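Local coordinates for GAF domain/HD domain protein (Geobacter sulfurreducens, PDB 3EEA) that is of unknown function but represents the GAF domain of a longer protein that also contains an HD domain and may have phosphatase activity, at residues I34-F38 with F62-L67; M78-R82 with V115-V120; H84-P90 with L107-P113. The contacts are given in a common frame with arbitrary orientation. Residue numbers count along the deposited sequence, not the author numbering.

How the contacts relate
All three contacts build on one antiparallel sheet of the GAF domain. Contacts 1 and 3 are buried, whereas contact 2 lies at the surface. In contact 1 a helix end and the following loop pack on strand 33-39 through aromatic rings and a bridging water; contact 3 is strand pairing itself, with backbone hydrogen bonds between 85-87 and 107-116. Contact 2 sits where strand 107-116 turns into 119-129, and is held by an arginine side chain and a small apolar patch. Contacts 2 and 3 share strand 107-116 and touch, M78 packing on L85, A111 and P113. Contact 1 stands apart, its nearest atoms about 7 Å from either of the others.

Contact 1 (I34-F38 with F62-L67); sequences IAVYF and FREMPL
In this GAF domain the strand 34-38, part of the antiparallel sheet, meets the end of helix 59-64 and the loop after it beside a ligand pocket. The strand is extended, with A35 and Y37 pointing toward 62-67 and V36 away; CA atoms come nearest at A35-F62 (8.1 Å) and Y37-P66 (8.7 Å). F62, still helical and with chi1 t, sends its ring to the strand: CE1 lies 3.9 Å from A35 CB, and the ring edge meets the face of Y37 (chi1 m) in an offset edge-to-face pair, centroids 5.3 Å apart and planes at 75°. M65 leaves the helical conformation and sets its O 4.0 Å from Y37 CE1, at the ring edge. L67 (m, t) places CD1 over the Y37 face, a CH-pi contact 3.9 Å from the centroid. Y37, M65 and L67 line the pocket occupied by a polyether, probably from the crystallisation liquor. One water accepts from Y37 OH (2.7 Å) and donates to F62 O (2.7 Å) and M65 O (2.6 Å).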
loop_
_atom_site.group_PDB
_atom_site.type_symbol
_atom_site.label_atom_id
_atom_site.label_comp_id
_atom_site.label_asym_id
_atom_site.label_seq_id
_atom_site.Cartn_x
_atom_site.Cartn_y
_atom_site.Cartn_z
ATOM N N ILE A 34 -16.135 -2.785 1.014
ATOM C CA ILE A 34 -15.291 -2.245 2.079
ATOM C C ILE A 34 -15.984 -1.036 2.689
ATOM O O ILE A 34 -16.551 -0.204 1.970
ATOM C CB ILE A 34 -13.890 -1.793 1.551
ATOM C CG1 ILE A 34 -13.277 -2.930 0.744
ATOM C CG2 ILE A 34 -13.013 -1.292 2.724
ATOM C CD1 ILE A 34 -11.822 -2.709 0.210
ATOM N N ALA A 35 -16.022 -0.987 4.015
ATOM C CA ALA A 35 -16.656 0.084 4.746
ATOM C C ALA A 35 -15.679 0.608 5.808
ATOM O O ALA A 35 -15.246 -0.170 6.666
ATOM C CB ALA A 35 -17.944 -0.418 5.399
ATOM N N VAL A 36 -15.337 1.900 5.752
ATOM C CA VAL A 36 -14.352 2.483 6.621
ATOM C C VAL A 36 -15.031 3.455 7.548
ATOM O O VAL A 36 -15.852 4.255 7.098
ATOM C CB VAL A 36 -13.215 3.238 5.819
ATOM C CG1 VAL A 36 -12.168 3.816 6.831
ATOM C CG2 VAL A 36 -12.628 2.314 4.762
ATOM N N TYR A 37 -14.672 3.380 8.825
ATOM C CA TYR A 37 -15.172 4.244 9.877
ATOM C C TYR A 37 -14.042 4.871 10.688
ATOM O O TYR A 37 -12.964 4.259 10.871
ATOM C CB TYR A 37 -15.955 3.411 10.872
ATOM C CG TYR A 37 -17.233 2.820 10.337
ATOM C CD1 TYR A 37 -18.494 3.370 10.666
ATOM C CD2 TYR A 37 -17.202 1.715 9.496
ATOM C CE1 TYR A 37 -19.659 2.828 10.146
ATOM C CE2 TYR A 37 -18.374 1.144 9.026
ATOM C CZ TYR A 37 -19.586 1.702 9.341
ATOM O OH TYR A 37 -20.715 1.134 8.829
ATOM N N PHE A 38 -14.287 6.066 11.229
ATOM C CA PHE A 38 -13.366 6.643 12.179
ATOM C C PHE A 38 -13.923 6.579 13.587
ATOM O O PHE A 38 -15.137 6.668 13.779
ATOM C CB PHE A 38 -13.056 8.077 11.802
ATOM C CG PHE A 38 -12.191 8.217 10.591
ATOM C CD1 PHE A 38 -11.006 7.491 10.475
ATOM C CD2 PHE A 38 -12.530 9.094 9.586
ATOM C CE1 PHE A 38 -10.206 7.631 9.363
ATOM C CE2 PHE A 38 -11.716 9.257 8.454
ATOM C CZ PHE A 38 -10.561 8.530 8.343
ATOM N N PHE A 62 -25.490 2.921 5.427
ATOM C CA PHE A 62 -24.102 3.168 5.795
ATOM C C PHE A 62 -23.885 4.609 6.265
ATOM O O PHE A 62 -23.288 4.833 7.313
ATOM C CB PHE A 62 -23.169 2.867 4.606
ATOM C CG PHE A 62 -21.756 3.305 4.836
ATOM C CD1 PHE A 62 -20.972 2.639 5.764
ATOM C CD2 PHE A 62 -21.233 4.415 4.199
ATOM C CE1 PHE A 62 -19.685 3.016 6.025
ATOM C CE2 PHE A 62 -19.944 4.835 4.475
ATOM C CZ PHE A 62 -19.150 4.120 5.391
ATOM N N ARG A 63 -24.358 5.579 5.494
ATOM C CA ARG A 63 -24.022 6.978 5.777
ATOM C C ARG A 63 -24.674 7.505 7.057
ATOM O O ARG A 63 -24.142 8.433 7.672
ATOM C CB ARG A 63 -24.360 7.875 4.614
ATOM C CG ARG A 63 -23.555 7.574 3.374
ATOM C CD ARG A 63 -23.092 8.846 2.676
ATOM N NE ARG A 63 -23.927 9.097 1.528
ATOM C CZ ARG A 63 -23.525 9.097 0.263
ATOM N NH1 ARG A 63 -22.250 8.882 -0.070
ATOM N NH2 ARG A 63 -24.421 9.328 -0.690
ATOM N N GLU A 64 -25.768 6.912 7.486
ATOM C CA GLU A 64 -26.473 7.427 8.650
ATOM C C GLU A 64 -26.297 6.626 9.938
ATOM O O GLU A 64 -26.806 7.040 10.971
ATOM C CB GLU A 64 -27.960 7.530 8.343
ATOM C CG GLU A 64 -28.729 6.247 8.336
ATOM C CD GLU A 64 -30.132 6.497 7.776
ATOM O OE1 GLU A 64 -30.420 7.646 7.416
ATOM O OE2 GLU A 64 -30.954 5.579 7.711
ATOM N N MET A 65 -25.659 5.477 9.875
ATOM C CA MET A 65 -25.623 4.519 11.011
ATOM C C MET A 65 -24.255 4.509 11.750
ATOM O O MET A 65 -23.305 3.835 11.324
ATOM C CB MET A 65 -25.984 3.128 10.474
ATOM C CG MET A 65 -26.018 1.986 11.487
ATOM S SD MET A 65 -26.425 0.329 10.822
ATOM C CE MET A 65 -25.020 -0.048 9.725
ATOM N N PRO A 66 -24.135 5.241 12.875
ATOM C CA PRO A 66 -22.920 5.039 13.661
ATOM C C PRO A 66 -22.904 3.638 14.295
ATOM O O PRO A 66 -23.965 3.014 14.461
ATOM C CB PRO A 66 -23.019 6.104 14.753
ATOM C CG PRO A 66 -24.516 6.272 14.955
ATOM C CD PRO A 66 -25.114 6.132 13.560
ATOM N N LEU A 67 -21.719 3.147 14.629
ATOM C CA LEU A 67 -21.596 1.840 15.234
ATOM C C LEU A 67 -21.059 2.024 16.671
ATOM O O LEU A 67 -19.928 2.431 16.863
ATOM C CB LEU A 67 -20.658 0.942 14.430
ATOM C CG LEU A 67 -20.942 0.576 12.961
ATOM C CD1 LEU A 67 -19.784 -0.334 12.421
ATOM C CD2 LEU A 67 -22.304 -0.111 12.763
HETATM O O HOH W 1 -22.871 2.729 9.024
#

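Contact 2 (M78-R82 with V115-V120); sequences MLRKR and VVRTQV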
loop_
_atom_site.group_PDB
_atom_site.type_symbol
_atom_site.label_atom_id
_atom_site.label_comp_id
_atom_site.label_asym_id
_atom_site.label_seq_id
_atom_site.Cartn_x
_atom_site.Cartn_y
_atom_site.Cartn_z
ATOM N N MET A 78 -13.180 -5.964 19.453
ATOM C CA MET A 78 -12.133 -5.436 18.539
ATOM C C MET A 78 -11.416 -4.258 19.218
ATOM O O MET A 78 -10.182 -4.162 19.210
ATOM C CB MET A 78 -12.778 -4.948 17.215
ATOM C CG MET A 78 -11.797 -4.556 16.099
ATOM S SD MET A 78 -12.534 -3.508 14.767
ATOM C CE MET A 78 -12.759 -1.953 15.674
ATOM N N LEU A 79 -12.196 -3.312 19.733
ATOM C CA LEU A 79 -11.669 -2.123 20.374
ATOM C C LEU A 79 -10.807 -2.396 21.630
ATOM O O LEU A 79 -9.689 -1.839 21.767
ATOM C CB LEU A 79 -12.814 -1.199 20.729
ATOM C CG LEU A 79 -12.518 0.151 21.352
ATOM C CD1 LEU A 79 -11.896 1.030 20.255
ATOM C CD2 LEU A 79 -13.823 0.838 21.938
ATOM N N ARG A 80 -11.309 -3.261 22.519
ATOM C CA ARG A 80 -10.620 -3.587 23.756
ATOM C C ARG A 80 -9.280 -4.298 23.492
ATOM O O ARG A 80 -8.257 -3.981 24.126
ATOM C CB ARG A 80 -11.492 -4.497 24.627
ATOM C CG ARG A 80 -12.655 -3.836 25.274
ATOM C CD ARG A 80 -12.236 -3.252 26.588
ATOM N NE ARG A 80 -13.336 -2.650 27.324
ATOM C CZ ARG A 80 -13.681 -1.374 27.304
ATOM N NH1 ARG A 80 -13.063 -0.504 26.513
ATOM N NH2 ARG A 80 -14.693 -0.972 28.068
ATOM N N LYS A 81 -9.287 -5.237 22.551
ATOM C CA LYS A 81 -8.107 -6.043 22.250
ATOM C C LYS A 81 -7.211 -5.363 21.230
ATOM O O LYS A 81 -6.075 -5.758 21.071
ATOM C CB LYS A 81 -8.505 -7.393 21.649
ATOM C CG LYS A 81 -9.187 -8.352 22.587
ATOM C CD LYS A 81 -9.938 -9.434 21.761
ATOM C CE LYS A 81 -10.463 -10.609 22.617
ATOM N NZ LYS A 81 -11.102 -10.169 23.877
ATOM N N ARG A 82 -7.724 -4.364 20.496
ATOM C CA ARG A 82 -6.965 -3.722 19.414
ATOM C C ARG A 82 -6.527 -4.755 18.403
ATOM O O ARG A 82 -5.388 -4.674 17.950
ATOM C CB ARG A 82 -5.642 -3.102 19.888
ATOM C CG ARG A 82 -5.714 -1.778 20.368
ATOM C CD ARG A 82 -6.259 -1.778 21.706
ATOM N NE ARG A 82 -5.724 -0.621 22.385
ATOM C CZ ARG A 82 -5.958 -0.336 23.653
ATOM N NH1 ARG A 82 -6.736 -1.112 24.387
ATOM N NH2 ARG A 82 -5.404 0.731 24.181
ATOM N N VAL A 115 -5.051 0.967 13.911
ATOM C CA VAL A 115 -4.314 1.125 15.139
ATOM C C VAL A 115 -2.999 1.876 14.858
ATOM O O VAL A 115 -2.247 1.566 13.885
ATOM C CB VAL A 115 -3.948 -0.254 15.706
ATOM C CG1 VAL A 115 -3.096 -0.111 16.955
ATOM C CG2 VAL A 115 -5.191 -1.075 15.979
ATOM N N VAL A 116 -2.764 2.877 15.675
ATOM C CA VAL A 116 -1.518 3.618 15.658
ATOM C C VAL A 116 -0.977 3.595 17.051
ATOM O O VAL A 116 -1.611 4.122 18.014
ATOM C CB VAL A 116 -1.731 5.062 15.182
ATOM C CG1 VAL A 116 -0.412 5.874 15.200
ATOM C CG2 VAL A 116 -2.247 4.996 13.796
ATOM N N ARG A 117 0.165 2.910 17.128
ATOM C CA ARG A 117 0.827 2.560 18.357
ATOM C C ARG A 117 -0.184 1.772 19.163
ATOM O O ARG A 117 -0.591 0.686 18.698
ATOM C CB ARG A 117 1.405 3.807 19.021
ATOM C CG ARG A 117 2.739 4.118 18.336
ATOM C CD ARG A 117 3.221 5.533 18.499
ATOM N NE ARG A 117 4.557 5.614 17.900
ATOM C CZ ARG A 117 5.143 6.729 17.467
ATOM N NH1 ARG A 117 4.525 7.904 17.558
ATOM N NH2 ARG A 117 6.361 6.663 16.940
ATOM N N THR A 118 -0.659 2.305 20.278
ATOM C CA THR A 118 -1.567 1.502 21.114
ATOM C C THR A 118 -3.045 1.851 20.961
ATOM O O THR A 118 -3.891 1.255 21.650
ATOM C CB THR A 118 -1.219 1.708 22.605
ATOM O OG1 THR A 118 -1.547 3.048 22.977
ATOM C CG2 THR A 118 0.269 1.448 22.856
ATOM N N GLN A 119 -3.335 2.856 20.128
ATOM C CA GLN A 119 -4.644 3.470 20.036
ATOM C C GLN A 119 -5.430 3.076 18.766
ATOM O O GLN A 119 -4.861 3.027 17.688
ATOM C CB GLN A 119 -4.454 4.972 20.036
ATOM C CG GLN A 119 -3.851 5.465 21.365
ATOM C CD GLN A 119 -4.760 5.129 22.537
ATOM O OE1 GLN A 119 -4.470 4.226 23.352
ATOM N NE2 GLN A 119 -5.888 5.830 22.618
ATOM N N VAL A 120 -6.743 2.856 18.925
ATOM C CA VAL A 120 -7.653 2.537 17.808
ATOM C C VAL A 120 -8.245 3.854 17.362
ATOM O O VAL A 120 -8.873 4.554 18.189
ATOM C CB VAL A 120 -8.765 1.545 18.217
ATOM C CG1 VAL A 120 -9.786 1.311 17.070
ATOM C CG2 VAL A 120 -8.196 0.237 18.679
#
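The polar part of this contact centres on R82, the first residue after helix 73-81 to leave helical geometry. Its guanidinium meets T118 O near its own plane and donates twice to that one carbonyl, from NE at 2.7 Å and from NH2 at 3.0 Å, the first bond being the straighter (155° against 137°). NH1 turns back to R80 O at 3.3 Å, so the same group also ties down the end of its own helix. Q119 OE1 lies 3.7 Å from R82 NH2 and is instead reached by T118 OG1 at 3.2 Å.

The carbonyl that R82 grips belongs to a two-residue beta hairpin joining strands 107-116 and 119-129 of the GAF-domain sheet. V116 and Q119 pair through both backbone hydrogen bonds, V116 N to Q119 O at 2.9 Å and Q119 N to V116 O at 3.0 Å, and the link between them is a type II' turn with R117 at its positive-phi corner. R82 itself has positive phi (57/40), which bends the chain away from the helix.

Apolar contacts lie beside these bonds. V120 points toward 78-82 and is the most covered residue of the hairpin: its CB is 3.8 Å from L79 CD1, and its CG2 is 3.6 Å from R82 CG, so the aliphatic part of the arginine also covers it. V115, likewise directed toward 78-82, brings CG2 to 4.1 Å from R82 O. In the assembly V115 also packs on L11 and R117 on G10 of the second subunit.

Contact 3 (H84-P90 with L107-P113); sequences HLMLTDP and LCVLAVP
On one face of this antiparallel strand pair lie L85, L87, V109 and A111; L74 of helix 73-81 touches L85 and L87, M78 touches A111, and P90 adds its CG 4.2 Å from V109 CG2. On the other face M86 (t, t, p) sets SD 3.8 Å from C108 SG, and L110 (t, p) lays CD1 4.1 Å from M86 CB and 3.8 Å from H84 CD2, next to I143 of helix 137-158. Both strands are extended; 85-87, outermost in the GAF-domain sheet within the chain, runs at 169° to 107-113, axes 4.7 Å apart. L85-A111 and L87-V109 are hydrogen-bonded pairs (L85 N to A111 O 3.0 Å; A111 N to L85 O, L87 N to V109 O and V109 N to L87 O each 2.8 Å), and M86-L110 between them is non-hydrogen-bonded. T88 (phi/psi -92/-10) leaves the strand conformation, ending the pairing. L107 lines the pocket in which a polyether is bound. At the polar end, T88 O accepts from R130 NE and D89 OD2 is hydrogen-bonded to S92 OG. All hydrogen bonds between the segments are main-chain, hence indifferent to sequence; what these residues add is apolar packing on both faces.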
loop_
_atom_site.group_PDB
_atom_site.type_symbol
_atom_site.label_atom_id
_atom_site.label_comp_id
_atom_site.label_asym_id
_atom_site.label_seq_id
_atom_site.Cartn_x
_atom_site.Cartn_y
_atom_site.Cartn_z
ATOM N N HIS A 84 -7.831 -7.575 14.998
ATOM C CA HIS A 84 -8.795 -7.936 13.979
ATOM C C HIS A 84 -9.625 -9.128 14.393
ATOM O O HIS A 84 -9.154 -9.977 15.189
ATOM C CB HIS A 84 -8.134 -8.217 12.642
ATOM C CG HIS A 84 -7.517 -9.577 12.500
ATOM N ND1 HIS A 84 -6.290 -9.913 13.036
ATOM C CD2 HIS A 84 -7.968 -10.692 11.864
ATOM C CE1 HIS A 84 -6.006 -11.166 12.711
ATOM N NE2 HIS A 84 -7.013 -11.660 12.015
ATOM N N LEU A 85 -10.851 -9.184 13.867
ATOM C CA LEU A 85 -11.754 -10.327 14.101
ATOM C C LEU A 85 -12.421 -10.666 12.770
ATOM O O LEU A 85 -12.616 -9.782 11.951
ATOM C CB LEU A 85 -12.811 -9.957 15.155
ATOM C CG LEU A 85 -12.214 -9.701 16.533
ATOM C CD1 LEU A 85 -13.229 -9.087 17.538
ATOM C CD2 LEU A 85 -11.571 -11.016 17.085
ATOM N N MET A 86 -12.754 -11.934 12.542
ATOM C CA MET A 86 -13.528 -12.319 11.342
ATOM C C MET A 86 -14.770 -13.124 11.727
ATOM O O MET A 86 -14.667 -14.051 12.518
ATOM C CB MET A 86 -12.658 -13.140 10.390
ATOM C CG MET A 86 -13.364 -13.579 9.057
ATOM S SD MET A 86 -12.210 -14.310 7.866
ATOM C CE MET A 86 -11.885 -15.924 8.671
ATOM N N LEU A 87 -15.925 -12.769 11.173
ATOM C CA LEU A 87 -17.126 -13.575 11.329
ATOM C C LEU A 87 -17.421 -14.280 10.044
ATOM O O LEU A 87 -17.679 -13.619 9.026
ATOM C CB LEU A 87 -18.310 -12.698 11.658
ATOM C CG LEU A 87 -18.344 -12.122 13.042
ATOM C CD1 LEU A 87 -19.598 -11.299 13.179
ATOM C CD2 LEU A 87 -18.288 -13.255 14.108
ATOM N N THR A 88 -17.407 -15.612 10.088
ATOM C CA THR A 88 -17.679 -16.387 8.895
ATOM C C THR A 88 -19.162 -16.742 8.779
ATOM O O THR A 88 -19.585 -17.200 7.730
ATOM C CB THR A 88 -16.783 -17.652 8.800
ATOM O OG1 THR A 88 -17.036 -18.500 9.911
ATOM C CG2 THR A 88 -15.288 -17.252 8.777
ATOM N N ASP A 89 -19.940 -16.492 9.835
ATOM C CA ASP A 89 -21.378 -16.748 9.842
ATOM C C ASP A 89 -22.093 -15.659 10.671
ATOM O O ASP A 89 -22.586 -15.910 11.783
ATOM C CB ASP A 89 -21.645 -18.155 10.402
ATOM C CG ASP A 89 -23.062 -18.665 10.112
ATOM O OD1 ASP A 89 -23.859 -18.001 9.402
ATOM O OD2 ASP A 89 -23.387 -19.761 10.616
ATOM N N PRO A 90 -22.135 -14.430 10.138
ATOM C CA PRO A 90 -22.710 -13.335 10.910
ATOM C C PRO A 90 -24.187 -13.537 11.227
ATOM O O PRO A 90 -24.622 -13.191 12.325
ATOM C CB PRO A 90 -22.501 -12.103 10.009
ATOM C CG PRO A 90 -21.469 -12.498 9.023
ATOM C CD PRO A 90 -21.615 -13.978 8.836
ATOM N N LEU A 107 -22.763 -13.038 4.263
ATOM C CA LEU A 107 -21.398 -12.499 4.137
ATOM C C LEU A 107 -20.393 -13.071 5.142
ATOM O O LEU A 107 -20.772 -13.471 6.228
ATOM C CB LEU A 107 -21.463 -10.961 4.245
ATOM C CG LEU A 107 -22.334 -10.171 3.259
ATOM C CD1 LEU A 107 -22.448 -8.665 3.642
ATOM C CD2 LEU A 107 -21.862 -10.236 1.820
ATOM N N CYS A 108 -19.131 -13.190 4.719
ATOM C CA CYS A 108 -17.996 -13.406 5.596
ATOM C C CYS A 108 -17.478 -11.974 5.861
ATOM O O CYS A 108 -17.260 -11.242 4.890
ATOM C CB CYS A 108 -16.935 -14.237 4.856
ATOM S SG CYS A 108 -15.355 -14.286 5.748
ATOM N N VAL A 109 -17.304 -11.575 7.128
ATOM C CA VAL A 109 -16.888 -10.172 7.445
ATOM C C VAL A 109 -15.615 -10.115 8.269
ATOM O O VAL A 109 -15.487 -10.763 9.309
ATOM C CB VAL A 109 -17.992 -9.336 8.109
ATOM C CG1 VAL A 109 -17.465 -7.891 8.387
ATOM C CG2 VAL A 109 -19.298 -9.346 7.253
ATOM N N LEU A 110 -14.635 -9.397 7.727
ATOM C CA LEU A 110 -13.398 -9.183 8.389
ATOM C C LEU A 110 -13.393 -7.751 8.945
ATOM O O LEU A 110 -13.632 -6.804 8.198
ATOM C CB LEU A 110 -12.253 -9.393 7.430
ATOM C CG LEU A 110 -10.868 -9.063 7.913
ATOM C CD1 LEU A 110 -10.381 -10.074 8.963
ATOM C CD2 LEU A 110 -9.896 -9.004 6.709
ATOM N N ALA A 111 -13.119 -7.626 10.234
ATOM C CA ALA A 111 -13.069 -6.329 10.947
ATOM C C ALA A 111 -11.621 -6.043 11.361
ATOM O O ALA A 111 -11.061 -6.764 12.190
ATOM C CB ALA A 111 -13.955 -6.414 12.174
ATOM N N VAL A 112 -11.021 -5.013 10.789
ATOM C CA VAL A 112 -9.634 -4.674 11.035
ATOM C C VAL A 112 -9.550 -3.275 11.664
ATOM O O VAL A 112 -9.905 -2.256 11.031
ATOM C CB VAL A 112 -8.786 -4.724 9.772
ATOM C CG1 VAL A 112 -7.336 -4.369 10.102
ATOM C CG2 VAL A 112 -8.866 -6.124 9.128
ATOM N N PRO A 113 -9.054 -3.211 12.914
ATOM C CA PRO A 113 -8.983 -1.895 13.553
ATOM C C PRO A 113 -7.865 -1.104 12.939
ATOM O O PRO A 113 -6.854 -1.698 12.542
ATOM C CB PRO A 113 -8.643 -2.191 15.015
ATOM C CG PRO A 113 -8.096 -3.541 15.039
ATOM C CD PRO A 113 -8.687 -4.308 13.830
#